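PDB 2PEB: putative dioxygenase from Nostoc punctiforme, which probably acts as a ring-cleaving oxidoreductase of the DOPA 4,5-dioxygenase family and binds a zinc ion through histidines. Local coordinates for residues A[16-21]-A[42-47]; A[27-32]-A[55-60]. All coordinates share one frame; numbering follows the deposited sequence. Where two conformers were deposited one is given.

Contact 1: residues A[16-21]-A[42-47]; sequences VYFDAA and GRWFDK
Phe18 and Trp44 meet with the tip of the phenyl ring pushed against the pyrrole side of the indole, a good example of two sheet strands that touch through aromatic side chains although another strand runs between them. The packing is tight here: Phe18 CZ comes within 3.0 Å of Trp44 NE1 and also sits 3.4 Å from Trp44 CE2. The rings neither lie parallel nor stand upright on each other; their planes make an angle of 43°, and the centroids of the phenyl and the five-membered ring are 4.6 Å apart. Each ring takes the other over a face but off centre, Trp44 CZ2 lying above the rim of Phe18 and Phe18 CE2 above the rim of the indole. Trp44 reaches this place because its CG is anti to the backbone N (chi1 -168°), which sets CG beside the carbonyl carbon and lets the end of the indole come nearer Phe18.

The looser, more solvent-facing side belongs to Asp46. Its OD1 lies at the edge of the Phe18 ring, 3.5 Å from CE1, with the carboxylate almost perpendicular to the phenyl plane. The same oxygen accepts Trp44 NE1 at 3.0 Å in a bent bond (139°); it lies close to the indole plane, while the N-H comes from above the carboxylate plane. Arg23 pairs with this oxygen in a salt bridge. With an alanine in place of Trp44, Phe18 would probably lose the cover over its tip, and Asp46 OD1 would be left without its indole donor.

Strand 55-61 lies between strands 11-18 and 40-45, bonding through its backbone to Phe18 at Gly55 and to Phe45 at Met56. Helix 23-36 packs against both rings, with Ala26 against Phe18 and Ala27 and Arg30 against Trp44.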
ATOM      1  N   VAL A  16     -11.496   5.576  -1.218  1.00 26.08           N
ATOM      2  CA  VAL A  16     -11.801   5.352   0.188  1.00 25.06           C
ATOM      3  C   VAL A  16     -13.189   4.779   0.247  1.00 25.85           C
ATOM      4  O   VAL A  16     -14.187   5.453  -0.095  1.00 26.42           O
ATOM      5  CB  VAL A  16     -11.704   6.668   0.994  1.00 22.80           C
ATOM      6  CG1 VAL A  16     -11.999   6.410   2.464  1.00 22.79           C
ATOM      7  CG2 VAL A  16     -10.325   7.342   0.831  1.00 25.19           C
ATOM      8  N   TYR A  17     -13.270   3.497   0.597  1.00 24.97           N
ATOM      9  CA  TYR A  17     -14.516   2.782   0.678  1.00 24.79           C
ATOM     10  C   TYR A  17     -15.204   2.982   2.025  1.00 23.29           C
ATOM     11  O   TYR A  17     -14.556   3.157   3.070  1.00 25.47           O
ATOM     12  CB  TYR A  17     -14.306   1.291   0.368  1.00 25.16           C
ATOM     13  CG  TYR A  17     -13.723   1.107  -1.006  1.00 24.33           C
ATOM     14  CD1 TYR A  17     -14.550   1.058  -2.111  1.00 24.98           C
ATOM     15  CD2 TYR A  17     -12.332   1.016  -1.218  1.00 24.12           C
ATOM     16  CE1 TYR A  17     -14.036   0.949  -3.392  1.00 25.22           C
ATOM     17  CE2 TYR A  17     -11.803   0.872  -2.517  1.00 26.27           C
ATOM     18  CZ  TYR A  17     -12.681   0.834  -3.597  1.00 31.46           C
ATOM     19  OH  TYR A  17     -12.234   0.738  -4.885  1.00 27.12           O
ATOM     20  N   PHE A  18     -16.526   2.940   1.991  1.00 24.66           N
ATOM     21  CA  PHE A  18     -17.301   3.078   3.217  1.00 25.47           C
ATOM     22  C   PHE A  18     -18.689   2.473   3.058  1.00 27.06           C
ATOM     23  O   PHE A  18     -19.142   2.163   1.964  1.00 26.70           O
ATOM     24  CB  PHE A  18     -17.412   4.567   3.609  1.00 26.43           C
ATOM     25  CG  PHE A  18     -18.092   5.394   2.568  1.00 24.77           C
ATOM     26  CD1 PHE A  18     -19.478   5.506   2.544  1.00 30.03           C
ATOM     27  CD2 PHE A  18     -17.340   5.982   1.540  1.00 26.99           C
ATOM     28  CE1 PHE A  18     -20.104   6.209   1.556  1.00 28.39           C
ATOM     29  CE2 PHE A  18     -17.973   6.674   0.546  1.00 25.64           C
ATOM     30  CZ  PHE A  18     -19.338   6.796   0.550  1.00 30.15           C
ATOM     31  N   ASP A  19     -19.376   2.327   4.180  1.00 28.13           N
ATOM     32  CA  ASP A  19     -20.809   2.017   4.158  1.00 28.94           C
ATOM     33  C   ASP A  19     -21.498   2.976   5.117  1.00 28.52           C
ATOM     34  O   ASP A  19     -20.835   3.830   5.697  1.00 28.17           O
ATOM     35  CB  ASP A  19     -21.076   0.543   4.475  1.00 29.74           C
ATOM     36  CG  ASP A  19     -20.503   0.103   5.795  1.00 32.03           C
ATOM     37  OD1 ASP A  19     -20.276   0.932   6.684  1.00 33.81           O
ATOM     38  OD2 ASP A  19     -20.276  -1.112   5.953  1.00 39.01           O
ATOM     39  N   ALA A  20     -22.812   2.844   5.285  1.00 27.73           N
ATOM     40  CA  ALA A  20     -23.562   3.716   6.209  1.00 29.68           C
ATOM     41  C   ALA A  20     -22.913   3.808   7.581  1.00 27.27           C
ATOM     42  O   ALA A  20     -22.844   4.889   8.144  1.00 30.18           O
ATOM     43  CB  ALA A  20     -25.003   3.232   6.360  1.00 29.18           C
ATOM     44  N   ALA A  21     -22.492   2.667   8.137  1.00 26.91           N
ATOM     45  CA  ALA A  21     -21.867   2.612   9.472  1.00 26.72           C
ATOM     46  C   ALA A  21     -20.586   3.417   9.588  1.00 28.77           C
ATOM     47  O   ALA A  21     -20.297   3.986  10.636  1.00 30.28           O
ATOM     48  CB  ALA A  21     -21.599   1.158   9.891  1.00 26.91           C
ATOM     49  N   GLY A  42     -12.912  13.894  -5.559  1.00 28.05           N
ATOM     50  CA  GLY A  42     -14.003  13.593  -6.463  1.00 29.47           C
ATOM     51  C   GLY A  42     -15.305  13.401  -5.730  1.00 29.04           C
ATOM     52  O   GLY A  42     -15.411  13.582  -4.506  1.00 30.12           O
ATOM     53  N   ARG A  43     -16.326  12.994  -6.478  1.00 30.62           N
ATOM     54  CA  ARG A  43     -17.669  12.893  -5.939  0.50 30.35           C
ATOM     55  C   ARG A  43     -17.789  11.743  -4.942  1.00 29.30           C
ATOM     56  O   ARG A  43     -16.999  10.793  -4.954  1.00 33.32           O
ATOM     57  CB  ARG A  43     -18.666  12.706  -7.075  0.50 31.80           C
ATOM     58  CG  ARG A  43     -18.199  11.681  -8.064  0.50 30.43           C
ATOM     59  N   TRP A  44     -18.772  11.862  -4.089  1.00 30.99           N
ATOM     60  CA  TRP A  44     -19.090  10.892  -3.120  1.00 29.37           C
ATOM     61  C   TRP A  44     -20.077   9.927  -3.804  1.00 28.83           C
ATOM     62  O   TRP A  44     -21.096  10.349  -4.326  1.00 27.99           O
ATOM     63  CB  TRP A  44     -19.695  11.650  -1.952  1.00 35.63           C
ATOM     64  CG  TRP A  44     -19.844  10.901  -0.772  1.00 40.07           C
ATOM     65  CD1 TRP A  44     -20.777   9.947  -0.541  1.00 39.47           C
ATOM     66  CD2 TRP A  44     -19.067  11.011   0.422  1.00 31.97           C
ATOM     67  NE1 TRP A  44     -20.635   9.447   0.725  1.00 45.06           N
ATOM     68  CE2 TRP A  44     -19.587  10.082   1.336  1.00 41.81           C
ATOM     69  CE3 TRP A  44     -18.015  11.828   0.824  1.00 43.10           C
ATOM     70  CZ2 TRP A  44     -19.058   9.910   2.604  1.00 40.13           C
ATOM     71  CZ3 TRP A  44     -17.513  11.663   2.084  1.00 38.65           C
ATOM     72  CH2 TRP A  44     -18.022  10.712   2.954  1.00 34.58           C
ATOM     73  N   PHE A  45     -19.747   8.642  -3.846  1.00 25.14           N
ATOM     74  CA  PHE A  45     -20.696   7.608  -4.311  1.00 26.72           C
ATOM     75  C   PHE A  45     -21.153   6.752  -3.138  1.00 26.30           C
ATOM     76  O   PHE A  45     -20.388   5.962  -2.615  1.00 26.98           O
ATOM     77  CB  PHE A  45     -20.037   6.749  -5.373  1.00 28.36           C
ATOM     78  CG  PHE A  45     -19.709   7.500  -6.629  1.00 32.68           C
ATOM     79  CD1 PHE A  45     -20.695   7.716  -7.580  1.00 30.61           C
ATOM     80  CD2 PHE A  45     -18.434   8.006  -6.857  1.00 36.55           C
ATOM     81  CE1 PHE A  45     -20.425   8.406  -8.760  1.00 32.99           C
ATOM     82  CE2 PHE A  45     -18.157   8.721  -8.031  1.00 41.22           C
ATOM     83  CZ  PHE A  45     -19.158   8.915  -8.990  1.00 33.24           C
ATOM     84  N   ASP A  46     -22.409   6.884  -2.726  1.00 28.73           N
ATOM     85  CA  ASP A  46     -22.907   6.076  -1.617  1.00 30.59           C
ATOM     86  C   ASP A  46     -23.121   4.612  -1.998  1.00 29.12           C
ATOM     87  O   ASP A  46     -23.075   3.732  -1.130  1.00 33.16           O
ATOM     88  CB  ASP A  46     -24.195   6.673  -1.049  1.00 31.35           C
ATOM     89  CG  ASP A  46     -23.925   7.861  -0.167  1.00 40.30           C
ATOM     90  OD1 ASP A  46     -23.146   7.724   0.805  1.00 42.36           O
ATOM     91  OD2 ASP A  46     -24.484   8.938  -0.456  1.00 54.24           O
ATOM     92  N   LYS A  47     -23.289   4.365  -3.286  1.00 27.09           N
ATOM     93  CA  LYS A  47     -23.537   3.036  -3.817  1.00 27.97           C
ATOM     94  C   LYS A  47     -22.387   2.570  -4.715  1.00 27.57           C
ATOM     95  O   LYS A  47     -21.653   3.380  -5.287  1.00 27.09           O
ATOM     96  CB  LYS A  47     -24.854   3.062  -4.623  1.00 28.76           C
ATOM     97  CG  LYS A  47     -26.110   3.222  -3.758  1.00 34.46           C
TER

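Contact 2: residues A[27-32]-A[55-60]; sequences ARVREG and GMYQVA
Arg30 and Tyr57 fasten helix to sheet in a split beta-alpha-beta unit of the ferredoxin-like fold, where helix 23-36 makes the crossover between strands 11-18 and 40-45 and strand 55-61 occupies the place between them. The contact illustrates how an arginine on a helix can serve mainly through its methylene groups. Arg30 CD stands over the middle of the Tyr57 ring, 3.5 Å from the centroid and only 2° off the normal, a CH-pi contact. Arg30 CB lies near the phenolic end, 3.4 Å from Tyr57 OH, and Arg30 CG covers the neighbouring part of the ring at 3.7 Å from CE1. With chi1 at -164° CG points opposite the backbone N, and the chain runs extended to NE, which lays the methylenes along the ring.

Beyond the ring the charged end turns to other partners. The guanidinium plane is tilted 67° from the ring, and its cation-pi attraction is at most weak. Arg30 NE instead donates to a water at 3.0 Å, and that water donates in turn to Gln58 O at 2.6 Å, so helix and strand are also bridged through solvent. Two conformers of Arg30 were modelled, and these details hold for one of them.

At its far end Tyr57 presses its hydroxyl into the helix, where Val29 CG1 packs 3.6 Å from Tyr57 OH. Although Arg30 N is close to that oxygen, the angle is poor for bonding; the buried hydroxyl is satisfied by Ala26 O, one turn earlier in the helix.

Strand 11-18 flanks the contact through Val16, which touches Tyr57, while strand 40-45 contributes Trp44, whose ring meets that of Tyr57, and Gly42 O, which takes a weak hydrogen bond from Arg30 NH2.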
ATOM      1  N   ALA A  27     -16.024  10.632   6.128  1.00 21.74           N
ATOM      2  CA  ALA A  27     -16.167  12.104   5.919  1.00 20.98           C
ATOM      3  C   ALA A  27     -15.037  12.835   6.618  1.00 24.64           C
ATOM      4  O   ALA A  27     -14.486  13.804   6.104  1.00 22.78           O
ATOM      5  CB  ALA A  27     -17.504  12.605   6.399  1.00 21.70           C
ATOM      6  N   ARG A  28     -14.686  12.353   7.799  1.00 26.19           N
ATOM      7  CA  ARG A  28     -13.593  12.953   8.585  0.50 26.94           C
ATOM      8  C   ARG A  28     -12.229  12.755   7.936  1.00 26.03           C
ATOM      9  O   ARG A  28     -11.365  13.627   7.969  1.00 25.39           O
ATOM     10  CB  ARG A  28     -13.590  12.385  10.005  0.50 27.10           C
ATOM     11  CG  ARG A  28     -14.872  12.681  10.776  0.50 32.73           C
ATOM     12  CD  ARG A  28     -14.608  12.917  12.253  0.50 39.39           C
ATOM     13  NE  ARG A  28     -13.915  11.792  12.880  0.50 40.01           N
ATOM     14  CZ  ARG A  28     -14.503  10.693  13.361  0.50 43.26           C
ATOM     15  NH1 ARG A  28     -15.825  10.525  13.288  0.50 40.61           N
ATOM     16  NH2 ARG A  28     -13.753   9.740  13.907  0.50 44.12           N
ATOM     17  N   VAL A  29     -12.011  11.578   7.366  1.00 23.63           N
ATOM     18  CA  VAL A  29     -10.783  11.277   6.667  1.00 24.79           C
ATOM     19  C   VAL A  29     -10.708  12.184   5.459  1.00 23.00           C
ATOM     20  O   VAL A  29      -9.641  12.689   5.091  1.00 24.00           O
ATOM     21  CB  VAL A  29     -10.713   9.757   6.267  1.00 23.40           C
ATOM     22  CG1 VAL A  29      -9.622   9.544   5.223  1.00 24.13           C
ATOM     23  CG2 VAL A  29     -10.513   8.866   7.539  1.00 26.57           C
ATOM     24  N   ARG A  30     -11.859  12.390   4.814  1.00 23.10           N
ATOM     25  CA  ARG A  30     -11.911  13.207   3.625  0.50 23.72           C
ATOM     26  C   ARG A  30     -11.521  14.651   3.917  1.00 23.70           C
ATOM     27  O   ARG A  30     -10.755  15.262   3.145  1.00 24.59           O
ATOM     28  CB  ARG A  30     -13.294  13.147   2.990  0.50 22.76           C
ATOM     29  CG  ARG A  30     -13.283  13.660   1.565  0.50 19.68           C
ATOM     30  CD  ARG A  30     -14.551  13.270   0.845  0.50 25.91           C
ATOM     31  NE  ARG A  30     -14.600  13.913  -0.453  0.50 28.22           N
ATOM     32  CZ  ARG A  30     -15.302  15.000  -0.765  0.50 32.08           C
ATOM     33  NH1 ARG A  30     -16.078  15.636   0.121  0.50 27.83           N
ATOM     34  NH2 ARG A  30     -15.226  15.450  -2.011  0.50 32.05           N
ATOM     35  N   GLU A  31     -12.025  15.164   5.018  1.00 23.37           N
ATOM     36  CA  GLU A  31     -11.698  16.517   5.476  1.00 22.61           C
ATOM     37  C   GLU A  31     -10.229  16.629   5.855  1.00 23.39           C
ATOM     38  O   GLU A  31      -9.568  17.613   5.533  1.00 23.23           O
ATOM     39  CB  GLU A  31     -12.553  16.889   6.660  1.00 21.43           C
ATOM     40  CG  GLU A  31     -12.377  18.337   7.117  1.00 28.89           C
ATOM     41  CD  GLU A  31     -11.220  18.576   8.067  1.00 41.72           C
ATOM     42  OE1 GLU A  31     -10.766  17.605   8.702  1.00 44.96           O
ATOM     43  OE2 GLU A  31     -10.759  19.742   8.187  1.00 43.15           O
ATOM     44  N   GLY A  32      -9.695  15.614   6.503  1.00 25.23           N
ATOM     45  CA  GLY A  32      -8.272  15.589   6.816  1.00 26.77           C
ATOM     46  C   GLY A  32      -7.407  15.672   5.572  1.00 26.86           C
ATOM     47  O   GLY A  32      -6.408  16.371   5.539  1.00 27.39           O
ATOM     48  N   GLY A  55     -19.662   1.695  -1.723  1.00 23.62           N
ATOM     49  CA  GLY A  55     -19.577   3.133  -1.794  1.00 26.00           C
ATOM     50  C   GLY A  55     -18.153   3.626  -1.542  1.00 28.16           C
ATOM     51  O   GLY A  55     -17.379   3.013  -0.792  1.00 25.17           O
HETATM   52  N   MSE A  56     -17.808   4.722  -2.207  1.00 26.98           N
HETATM   53  CA  MSE A  56     -16.456   5.281  -2.112  1.00 25.43           C
HETATM   54  C   MSE A  56     -16.446   6.704  -2.546  1.00 23.14           C
HETATM   55  O   MSE A  56     -17.449   7.208  -3.059  1.00 22.30           O
HETATM   56  CB  MSE A  56     -15.371   4.482  -2.901  1.00 27.50           C
HETATM   57  CG  MSE A  56     -15.592   4.395  -4.423  1.00 36.03           C
HETATM   58 SE   MSE A  56     -14.844   5.915  -5.317  0.75 22.94          SE
HETATM   59  CE  MSE A  56     -15.718   5.801  -7.054  1.00 29.00           C
ATOM     60  N   TYR A  57     -15.341   7.355  -2.257  1.00 25.58           N
ATOM     61  CA  TYR A  57     -14.984   8.608  -2.896  1.00 25.26           C
ATOM     62  C   TYR A  57     -13.542   8.546  -3.386  1.00 26.06           C
ATOM     63  O   TYR A  57     -12.733   7.759  -2.888  1.00 24.83           O
ATOM     64  CB  TYR A  57     -15.263   9.824  -1.991  1.00 26.50           C
ATOM     65  CG  TYR A  57     -14.459   9.851  -0.729  1.00 24.69           C
ATOM     66  CD1 TYR A  57     -13.125  10.226  -0.751  1.00 25.02           C
ATOM     67  CD2 TYR A  57     -15.029   9.509   0.483  1.00 23.68           C
ATOM     68  CE1 TYR A  57     -12.360  10.239   0.408  1.00 22.57           C
ATOM     69  CE2 TYR A  57     -14.276   9.548   1.673  1.00 27.47           C
ATOM     70  CZ  TYR A  57     -12.955   9.899   1.614  1.00 25.23           C
ATOM     71  OH  TYR A  57     -12.209   9.968   2.757  1.00 28.78           O
ATOM     72  N   GLN A  58     -13.255   9.358  -4.397  1.00 28.96           N
ATOM     73  CA  GLN A  58     -11.956   9.374  -5.057  1.00 30.99           C
ATOM     74  C   GLN A  58     -11.158  10.567  -4.552  1.00 28.72           C
ATOM     75  O   GLN A  58     -11.706  11.641  -4.314  1.00 30.06           O
ATOM     76  CB  GLN A  58     -12.159   9.486  -6.575  1.00 34.98           C
ATOM     77  CG  GLN A  58     -10.929   9.858  -7.362  1.00 44.22           C
ATOM     78  CD  GLN A  58     -11.153   9.850  -8.867  1.00 41.24           C
ATOM     79  OE1 GLN A  58     -11.628   8.855  -9.445  1.00 41.02           O
ATOM     80  NE2 GLN A  58     -10.785  10.947  -9.510  1.00 48.44           N
ATOM     81  N   VAL A  59      -9.866  10.352  -4.399  1.00 28.42           N
ATOM     82  CA  VAL A  59      -8.918  11.391  -4.089  1.00 27.33           C
ATOM     83  C   VAL A  59      -7.780  11.246  -5.106  1.00 26.16           C
ATOM     84  O   VAL A  59      -7.137  10.188  -5.126  1.00 29.60           O
ATOM     85  CB  VAL A  59      -8.303  11.165  -2.693  1.00 30.43           C
ATOM     86  CG1 VAL A  59      -7.453  12.371  -2.257  1.00 31.88           C
ATOM     87  CG2 VAL A  59      -9.398  10.891  -1.651  1.00 30.81           C
ATOM     88  N   ALA A  60      -7.524  12.262  -5.916  1.00 22.78           N
ATOM     89  CA  ALA A  60      -6.433  12.300  -6.900  1.00 21.77           C
ATOM     90  C   ALA A  60      -5.304  13.191  -6.430  1.00 24.07           C
ATOM     91  O   ALA A  60      -5.540  14.243  -5.876  1.00 24.66           O
ATOM     92  CB  ALA A  60      -6.918  12.778  -8.294  1.00 23.86           C
TER
HETATM   93  O   HOH W   1     -13.672  12.771  -3.051  1.00 38.73           O

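Contacts 1 and 2 lie with their centres about 8 Å apart, and both reach the same antiparallel sheet; their segments alternate along the chain: 16-21, 27-32, 42-47, 55-60. Strand 55-61 unites them as the middle member between strands 11-18 and 40-45. Direct ties include probable backbone hydrogen bonds, from Phe45 N to Met56 O and from Gly42 N to Gln58 O, both 2.8 Å. Together they knit one beta-alpha-beta half of the fold, contact 1 joining strands 11-18 and 40-45, which flank strand 55-61, and contact 2 joining helix 23-36 to that strand. Zinc, held by His13, His15 and His85, lies about 10 Å from the side chains of Phe45 and Tyr57, so neither of these side chains is a zinc ligand.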